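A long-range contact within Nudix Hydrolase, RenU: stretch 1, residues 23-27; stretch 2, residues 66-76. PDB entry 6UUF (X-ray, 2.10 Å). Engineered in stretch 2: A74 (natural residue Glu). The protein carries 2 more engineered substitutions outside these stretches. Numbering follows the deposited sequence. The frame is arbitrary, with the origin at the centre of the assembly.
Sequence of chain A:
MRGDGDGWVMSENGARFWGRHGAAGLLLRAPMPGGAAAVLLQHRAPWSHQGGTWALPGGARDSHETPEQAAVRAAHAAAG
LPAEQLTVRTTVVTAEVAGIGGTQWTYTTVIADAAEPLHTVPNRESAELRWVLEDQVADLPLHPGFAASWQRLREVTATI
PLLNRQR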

# COMPACT_ATOMS: atom_id res chain seq x y z
N ALA A 23 3.84 -8.23 4.79
CA ALA A 23 4.12 -7.11 3.94
C ALA A 23 3.25 -5.94 4.38
O ALA A 23 2.26 -6.11 5.14
CB ALA A 23 3.85 -7.46 2.50
N ALA A 24 3.62 -4.78 3.87
CA ALA A 24 2.92 -3.53 4.18
C ALA A 24 2.90 -2.63 2.96
O ALA A 24 3.86 -2.59 2.20
CB ALA A 24 3.60 -2.80 5.32
N GLY A 25 1.81 -1.89 2.79
CA GLY A 25 1.71 -0.91 1.70
C GLY A 25 1.21 0.43 2.18
O GLY A 25 0.44 0.49 3.15
N LEU A 26 1.64 1.50 1.48
CA LEU A 26 1.23 2.84 1.79
C LEU A 26 0.05 3.29 0.98
O LEU A 26 0.14 3.37 -0.23
CB LEU A 26 2.38 3.79 1.55
CG LEU A 26 2.27 5.10 2.31
CD1 LEU A 26 2.25 4.93 3.83
CD2 LEU A 26 3.45 5.95 1.87
N LEU A 27 -1.04 3.63 1.66
CA LEU A 27 -2.18 4.35 1.07
C LEU A 27 -2.02 5.81 1.41
O LEU A 27 -2.45 6.26 2.47
CB LEU A 27 -3.49 3.80 1.63
CG LEU A 27 -4.80 4.43 1.19
CD1 LEU A 27 -4.82 4.47 -0.32
CD2 LEU A 27 -5.99 3.58 1.66
N THR A 66 8.48 -1.62 12.02
CA THR A 66 7.04 -1.58 12.20
C THR A 66 6.45 -1.63 10.80
O THR A 66 7.16 -1.27 9.83
CB THR A 66 6.63 -0.30 12.89
OG1 THR A 66 7.06 0.81 12.08
CG2 THR A 66 7.28 -0.24 14.31
N PRO A 67 5.17 -2.08 10.70
CA PRO A 67 4.46 -1.94 9.43
C PRO A 67 4.56 -0.52 8.84
O PRO A 67 4.80 -0.40 7.64
CB PRO A 67 2.99 -2.31 9.78
CG PRO A 67 3.04 -3.01 11.09
CD PRO A 67 4.29 -2.54 11.79
N GLU A 68 4.45 0.51 9.67
CA GLU A 68 4.59 1.90 9.22
C GLU A 68 5.96 2.22 8.57
O GLU A 68 6.05 2.84 7.50
CB GLU A 68 4.17 2.99 10.26
CG GLU A 68 4.18 2.71 11.75
CD GLU A 68 3.08 1.77 12.27
OE1 GLU A 68 3.35 0.55 12.23
OE2 GLU A 68 2.03 2.21 12.78
N GLN A 69 7.01 1.77 9.20
CA GLN A 69 8.32 1.96 8.64
C GLN A 69 8.46 1.24 7.34
O GLN A 69 9.05 1.77 6.41
CB GLN A 69 9.38 1.48 9.63
CG GLN A 69 9.45 2.43 10.80
CD GLN A 69 10.33 1.93 11.88
OE1 GLN A 69 10.31 0.78 12.23
NE2 GLN A 69 11.09 2.82 12.45
N ALA A 70 7.92 0.03 7.27
CA ALA A 70 8.12 -0.76 6.07
C ALA A 70 7.45 -0.08 4.88
O ALA A 70 8.04 0.02 3.83
CB ALA A 70 7.59 -2.17 6.22
N ALA A 71 6.23 0.42 5.07
CA ALA A 71 5.45 1.03 4.00
C ALA A 71 6.05 2.37 3.53
O ALA A 71 6.05 2.70 2.36
CB ALA A 71 4.01 1.22 4.43
N VAL A 72 6.57 3.13 4.45
CA VAL A 72 7.20 4.39 4.13
C VAL A 72 8.49 4.12 3.37
O VAL A 72 8.73 4.77 2.34
CB VAL A 72 7.40 5.22 5.41
CG1 VAL A 72 8.24 6.46 5.15
CG2 VAL A 72 6.05 5.63 5.95
N ARG A 73 9.27 3.14 3.82
CA ARG A 73 10.53 2.75 3.11
C ARG A 73 10.24 2.26 1.69
O ARG A 73 10.96 2.63 0.75
CB ARG A 73 11.37 1.72 3.90
CG ARG A 73 12.36 0.90 3.03
CD ARG A 73 13.17 -0.19 3.76
NE ARG A 73 12.35 -1.24 4.41
CZ ARG A 73 11.77 -2.26 3.78
NH1 ARG A 73 11.87 -2.42 2.46
NH2 ARG A 73 11.04 -3.12 4.47
N ALA A 74 9.20 1.43 1.54
CA ALA A 74 8.76 0.94 0.25
C ALA A 74 8.34 2.08 -0.66
O ALA A 74 8.69 2.09 -1.81
CB ALA A 74 7.61 -0.04 0.41
N ALA A 75 7.59 3.04 -0.14
CA ALA A 75 7.19 4.21 -0.93
C ALA A 75 8.37 5.08 -1.39
O ALA A 75 8.36 5.63 -2.51
CB ALA A 75 6.20 5.05 -0.14
N HIS A 76 9.39 5.22 -0.54
CA HIS A 76 10.60 5.90 -0.95
C HIS A 76 11.27 5.15 -2.09
O HIS A 76 11.62 5.74 -3.09
CB HIS A 76 11.56 6.06 0.22
CG HIS A 76 12.85 6.71 -0.17
ND1 HIS A 76 12.95 8.06 -0.42
CD2 HIS A 76 14.08 6.19 -0.42
CE1 HIS A 76 14.19 8.35 -0.78
NE2 HIS A 76 14.89 7.23 -0.78

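The helix lies unusually close to the strand. The two axes approach to 6.5 Å, and at the nearest point CA of G25 is 4.8 Å from CA of A71. At this close point the strand meets the helix with its backbone, and A71 meets it with a single methyl group. G25 has no side chain, but a CB there would point away from the helix, so the lack of one does not explain the short distance.

Strand 23-27 and helix 67-76 cross with an angle of 65° between their N-to-C directions. No hydrogen bond links the two stretches. The contact rests on apolar packing, and it buries 280 Å², counting both sides.

A71 is at the centre. Its CA-to-CB bond points toward the strand, and the methyl sits over the backbone. CB of A71 is 3.7 Å from C of G25 and 3.8 Å from N of L26. The methyl group therefore packs directly on the peptide unit joining these two residues. It also touches side chains of the strand, with 4.1 Å from CB of A71 to CB of A24 and 4.1 Å from CB of A71 to CD1 of L26.

The strand alternates in the usual way. A24 and L26 point their CB atoms toward the helix, while A23 points away. A24 and L26 bury the largest areas of the contact, 67 and 70 Å².

A24 packs near the start of the helix. Its CB lies 3.5 Å from O of P67 and 4.1 Å from CB of A70. The carbonyl of P67 is not left unpaired by this apolar neighbour, because its O accepts the helix bond from N of A71 at 3.1 Å.

L26 reaches farther along the helix. Its chi1 is t and its chi2 is p. CD2 of L26 meets CB of A75 at 3.5 Å, the closest side-chain pair in the contact. CD1 of L26 touches CB of A71 and lies 4.4 Å from CG2 of V72. The CB bond of V72 points away from the strand, but its CG2 methyl still comes within reach. A leucine suits this place because its two methyl groups can meet different helix residues.

A71 and A75 are one helical turn apart, and both point their methyl groups toward the strand. A70 and A74 also point toward it. A74 is an engineered residue, Glu in the natural sequence. Its methyl stays 4.9 Å from the strand and makes no close contact.

The polar residues stay out of the contact. E68 and Q69 point away, and R73 and H76 do not reach the strand. Q69 instead helps to fix the start of the helix. T66 is the N-cap residue, and its OG1 accepts from N of Q69 at 3.0 Å. In return, N of T66 donates to OE1 of Q69 at 3.0 Å. These bonds satisfy polar groups at the helix start without using any atom of the strand.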